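Local coordinates for protein alpha-1,2-mannosidase (Bacteroides thetaiotaomicron, PDB 2WW2) that hydrolyses alpha-mannosidic linkages with inversion of configuration, as a calcium-dependent glycoside hydrolase of family GH92, at residues 343-354 with 387-398. Sequence-based numbering, arbitrary orientation.
Sequences TLLYPEVSERVT and LLVDAWMKGIQT
I396 sets its CD1 in the corner formed by T343, P347 and S350, 3.7 Å from T343 CB and also against P347 CB and S350 CB. With CG1 beside the backbone N (chi1 -60°) and the chain then extended, its long branch reaches T343 while CG2 lies against E351 CG. Beside this apolar corner, K394 runs out straight and crosses T343 at about a right angle; its NZ donates to T343 OG1 (2.9 Å) and forms a salt bridge with D390 OD2 (3.0 Å), met on the syn side. Y652 OH also bonds NZ, T343 OG1 is also hydrogen-bonded to P340 O, and D390 OD1 to G648 N, so this buried polar cluster is held from several directions. At the other end, T398 OG1 donates to E351 O (2.8 Å) in the carbonyl plane, on a lone pair, while its CG2 packs across E351 CB. T354 OG1 donates a hydrogen bond back to S350 O, four residues earlier in its own helix, leaving CG2 to face A391 CB (3.9 Å); a water links this hydroxyl to T398 N. L388 CD2 lies against T354 CB. A Schellman motif with G395 at C-prime ends helix 383-393 and turns the chain so that I396 and T398 both meet 347-354. Within the catalytic domain, the short helical segments 347-354 and 387-393 make 134° between their N-to-C directions, with F461 of helix 444-465 behind the latter at V389 and W392.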
loop_
_atom_site.group_PDB
_atom_site.type_symbol
_atom_site.label_atom_id
_atom_site.label_comp_id
_atom_site.label_asym_id
_atom_site.label_seq_id
_atom_site.Cartn_x
_atom_site.Cartn_y
_atom_site.Cartn_z
ATOM N N THR A 343 35.832 17.796 5.104
ATOM C CA THR A 343 36.567 18.841 4.378
ATOM C C THR A 343 36.308 20.206 4.981
ATOM O O THR A 343 37.131 21.105 4.839
ATOM C CB THR A 343 36.203 18.911 2.856
ATOM O OG1 THR A 343 34.826 19.269 2.716
ATOM C CG2 THR A 343 36.467 17.562 2.160
ATOM N N LEU A 344 35.160 20.375 5.641
ATOM C CA LEU A 344 34.782 21.680 6.184
ATOM C C LEU A 344 35.284 21.851 7.620
ATOM O O LEU A 344 36.006 22.799 7.934
ATOM C CB LEU A 344 33.250 21.844 6.156
ATOM C CG LEU A 344 32.671 23.159 6.712
ATOM C CD1 LEU A 344 33.306 24.362 6.011
ATOM C CD2 LEU A 344 31.132 23.183 6.582
ATOM N N LEU A 345 34.880 20.922 8.484
ATOM C CA LEU A 345 35.129 21.052 9.917
ATOM C C LEU A 345 36.352 20.274 10.440
ATOM O O LEU A 345 36.888 20.608 11.501
ATOM C CB LEU A 345 33.893 20.623 10.690
ATOM C CG LEU A 345 32.720 21.612 10.712
ATOM C CD1 LEU A 345 31.533 20.926 11.332
ATOM C CD2 LEU A 345 33.062 22.853 11.524
ATOM N N TYR A 346 36.772 19.248 9.698
ATOM C CA TYR A 346 37.884 18.385 10.099
ATOM C C TYR A 346 38.850 18.143 8.934
ATOM O O TYR A 346 39.162 16.993 8.605
ATOM C CB TYR A 346 37.340 17.055 10.654
ATOM C CG TYR A 346 36.223 17.259 11.669
ATOM C CD1 TYR A 346 36.520 17.500 13.014
ATOM C CD2 TYR A 346 34.889 17.245 11.283
ATOM C CE1 TYR A 346 35.501 17.722 13.948
ATOM C CE2 TYR A 346 33.859 17.463 12.213
ATOM C CZ TYR A 346 34.189 17.689 13.551
ATOM O OH TYR A 346 33.197 17.899 14.490
ATOM N N PRO A 347 39.343 19.226 8.302
ATOM C CA PRO A 347 40.080 19.032 7.048
ATOM C C PRO A 347 41.429 18.337 7.270
ATOM O O PRO A 347 41.999 17.804 6.320
ATOM C CB PRO A 347 40.272 20.469 6.519
ATOM C CG PRO A 347 40.229 21.327 7.734
ATOM C CD PRO A 347 39.194 20.649 8.633
ATOM N N GLU A 348 41.932 18.334 8.505
ATOM C CA GLU A 348 43.181 17.617 8.778
ATOM C C GLU A 348 42.936 16.127 8.560
ATOM O O GLU A 348 43.859 15.376 8.211
ATOM C CB GLU A 348 43.732 17.895 10.197
ATOM C CG GLU A 348 42.955 17.251 11.336
ATOM C CD GLU A 348 41.783 18.099 11.843
ATOM O OE1 GLU A 348 41.241 18.949 11.100
ATOM O OE2 GLU A 348 41.410 17.917 13.006
ATOM N N VAL A 349 41.686 15.699 8.753
ATOM C CA VAL A 349 41.350 14.303 8.480
ATOM C C VAL A 349 41.336 14.028 6.974
ATOM O O VAL A 349 41.968 13.071 6.508
ATOM C CB VAL A 349 40.028 13.901 9.134
ATOM C CG1 VAL A 349 39.711 12.416 8.823
ATOM C CG2 VAL A 349 40.143 14.129 10.653
ATOM N N SER A 350 40.676 14.899 6.209
ATOM C CA SER A 350 40.625 14.726 4.749
ATOM C C SER A 350 42.023 14.774 4.138
ATOM O O SER A 350 42.295 14.101 3.133
ATOM C CB SER A 350 39.735 15.793 4.104
ATOM O OG SER A 350 38.457 15.832 4.729
ATOM N N GLU A 351 42.905 15.588 4.718
ATOM C CA GLU A 351 44.296 15.641 4.235
ATOM C C GLU A 351 44.935 14.245 4.252
ATOM O O GLU A 351 45.660 13.876 3.320
ATOM C CB GLU A 351 45.157 16.620 5.060
ATOM C CG GLU A 351 44.842 18.095 4.797
ATOM C CD GLU A 351 45.597 19.053 5.707
ATOM O OE1 GLU A 351 46.242 18.613 6.679
ATOM O OE2 GLU A 351 45.544 20.262 5.442
ATOM N N ARG A 352 44.697 13.487 5.323
ATOM C CA ARG A 352 45.291 12.152 5.468
ATOM C C ARG A 352 44.490 11.078 4.709
ATOM O O ARG A 352 45.073 10.135 4.139
ATOM C CB ARG A 352 45.421 11.774 6.952
ATOM C CG ARG A 352 46.274 12.754 7.765
ATOM C CD ARG A 352 46.503 12.264 9.194
ATOM N NE ARG A 352 45.277 12.281 9.986
ATOM C CZ ARG A 352 44.995 13.207 10.902
ATOM N NH1 ARG A 352 45.849 14.200 11.125
ATOM N NH2 ARG A 352 43.858 13.152 11.587
ATOM N N VAL A 353 43.163 11.225 4.695
ATOM C CA VAL A 353 42.299 10.274 3.987
ATOM C C VAL A 353 42.598 10.290 2.498
ATOM O O VAL A 353 42.674 9.226 1.845
ATOM C CB VAL A 353 40.801 10.592 4.202
ATOM C CG1 VAL A 353 39.939 9.817 3.191
ATOM C CG2 VAL A 353 40.385 10.237 5.632
ATOM N N THR A 354 42.775 11.485 1.941
ATOM C CA THR A 354 43.051 11.567 0.496
ATOM C C THR A 354 44.398 10.935 0.174
ATOM O O THR A 354 44.502 10.158 -0.789
ATOM C CB THR A 354 42.962 13.015 -0.064
ATOM O OG1 THR A 354 43.794 13.870 0.721
ATOM C CG2 THR A 354 41.498 13.523 0.008
ATOM N N LEU A 387 35.812 11.911 -3.304
ATOM C CA LEU A 387 36.569 12.324 -2.112
ATOM C C LEU A 387 37.808 13.126 -2.490
ATOM O O LEU A 387 38.113 14.153 -1.890
ATOM C CB LEU A 387 37.026 11.108 -1.307
ATOM C CG LEU A 387 36.059 10.630 -0.218
ATOM C CD1 LEU A 387 34.752 10.119 -0.849
ATOM C CD2 LEU A 387 36.753 9.522 0.600
ATOM N N LEU A 388 38.533 12.646 -3.488
ATOM C CA LEU A 388 39.724 13.357 -3.925
ATOM C C LEU A 388 39.386 14.732 -4.510
ATOM O O LEU A 388 40.026 15.736 -4.197
ATOM C CB LEU A 388 40.508 12.521 -4.954
ATOM C CG LEU A 388 41.120 11.184 -4.492
ATOM C CD1 LEU A 388 41.855 10.491 -5.667
ATOM C CD2 LEU A 388 42.099 11.443 -3.365
ATOM N N VAL A 389 38.394 14.776 -5.392
ATOM C CA VAL A 389 38.118 16.032 -6.119
ATOM C C VAL A 389 37.400 17.060 -5.234
ATOM O O VAL A 389 37.705 18.265 -5.264
ATOM C CB VAL A 389 37.313 15.756 -7.391
ATOM C CG1 VAL A 389 36.890 17.083 -8.045
ATOM C CG2 VAL A 389 38.168 14.890 -8.357
ATOM N N ASP A 390 36.453 16.591 -4.432
ATOM C CA ASP A 390 35.768 17.504 -3.521
ATOM C C ASP A 390 36.800 18.196 -2.625
ATOM O O ASP A 390 36.752 19.435 -2.426
ATOM C CB ASP A 390 34.709 16.777 -2.679
ATOM C CG ASP A 390 33.903 17.735 -1.811
ATOM O OD1 ASP A 390 33.232 18.635 -2.382
ATOM O OD2 ASP A 390 33.951 17.604 -0.562
ATOM N N ALA A 391 37.745 17.411 -2.094
ATOM C CA ALA A 391 38.789 17.969 -1.226
ATOM C C ALA A 391 39.655 18.939 -2.006
ATOM O O ALA A 391 39.920 20.052 -1.551
ATOM C CB ALA A 391 39.644 16.861 -0.625
ATOM N N TRP A 392 40.063 18.533 -3.201
ATOM C CA TRP A 392 40.957 19.355 -4.011
ATOM C C TRP A 392 40.344 20.727 -4.285
ATOM O O TRP A 392 41.042 21.752 -4.236
ATOM C CB TRP A 392 41.261 18.642 -5.326
ATOM C CG TRP A 392 42.389 19.259 -6.106
ATOM C CD1 TRP A 392 42.293 20.241 -7.047
ATOM C CD2 TRP A 392 43.781 18.925 -6.017
ATOM N NE1 TRP A 392 43.537 20.538 -7.554
ATOM C CE2 TRP A 392 44.466 19.739 -6.939
ATOM C CE3 TRP A 392 44.509 18.009 -5.254
ATOM C CZ2 TRP A 392 45.859 19.685 -7.102
ATOM C CZ3 TRP A 392 45.893 17.948 -5.420
ATOM C CH2 TRP A 392 46.547 18.776 -6.340
ATOM N N MET A 393 39.044 20.747 -4.578
ATOM C CA MET A 393 38.400 21.998 -4.972
ATOM C C MET A 393 38.173 22.907 -3.777
ATOM O O MET A 393 37.798 24.066 -3.936
ATOM C CB MET A 393 37.089 21.734 -5.696
ATOM C CG MET A 393 37.272 20.951 -6.983
ATOM S SD MET A 393 38.495 21.699 -8.077
ATOM C CE MET A 393 38.657 20.409 -9.282
ATOM N N LYS A 394 38.403 22.364 -2.584
ATOM C CA LYS A 394 38.281 23.099 -1.348
ATOM C C LYS A 394 39.656 23.429 -0.782
ATOM O O LYS A 394 39.771 23.863 0.372
ATOM C CB LYS A 394 37.480 22.275 -0.326
ATOM C CG LYS A 394 36.022 22.164 -0.688
ATOM C CD LYS A 394 35.277 21.143 0.166
ATOM C CE LYS A 394 33.778 21.176 -0.173
ATOM N NZ LYS A 394 33.036 20.197 0.671
ATOM N N GLY A 395 40.695 23.221 -1.584
ATOM C CA GLY A 395 42.046 23.620 -1.193
ATOM C C GLY A 395 42.786 22.591 -0.358
ATOM O O GLY A 395 43.845 22.877 0.183
ATOM N N ILE A 396 42.224 21.385 -0.260
ATOM C CA ILE A 396 42.882 20.280 0.417
ATOM C C ILE A 396 43.602 19.494 -0.658
ATOM O O ILE A 396 42.984 18.765 -1.458
ATOM C CB ILE A 396 41.849 19.393 1.139
ATOM C CG1 ILE A 396 41.091 20.241 2.165
ATOM C CG2 ILE A 396 42.531 18.198 1.799
ATOM C CD1 ILE A 396 39.899 19.532 2.805
ATOM N N GLN A 397 44.917 19.687 -0.701
ATOM C CA GLN A 397 45.718 19.235 -1.824
ATOM C C GLN A 397 47.009 18.603 -1.335
ATOM O O GLN A 397 48.080 19.169 -1.484
ATOM C CB GLN A 397 45.990 20.416 -2.773
ATOM C CG GLN A 397 44.694 21.005 -3.331
ATOM C CD GLN A 397 44.907 22.172 -4.282
ATOM O OE1 GLN A 397 46.031 22.647 -4.463
ATOM N NE2 GLN A 397 43.823 22.620 -4.925
ATOM N N THR A 398 46.894 17.420 -0.749
ATOM C CA THR A 398 48.046 16.724 -0.191
ATOM C C THR A 398 48.581 15.664 -1.147
ATOM O O THR A 398 49.706 15.224 -1.010
ATOM C CB THR A 398 47.703 16.048 1.143
ATOM O OG1 THR A 398 46.588 15.164 0.969
ATOM C CG2 THR A 398 47.323 17.109 2.175
HETATM O O HOH W 1 44.785 15.719 -1.231
#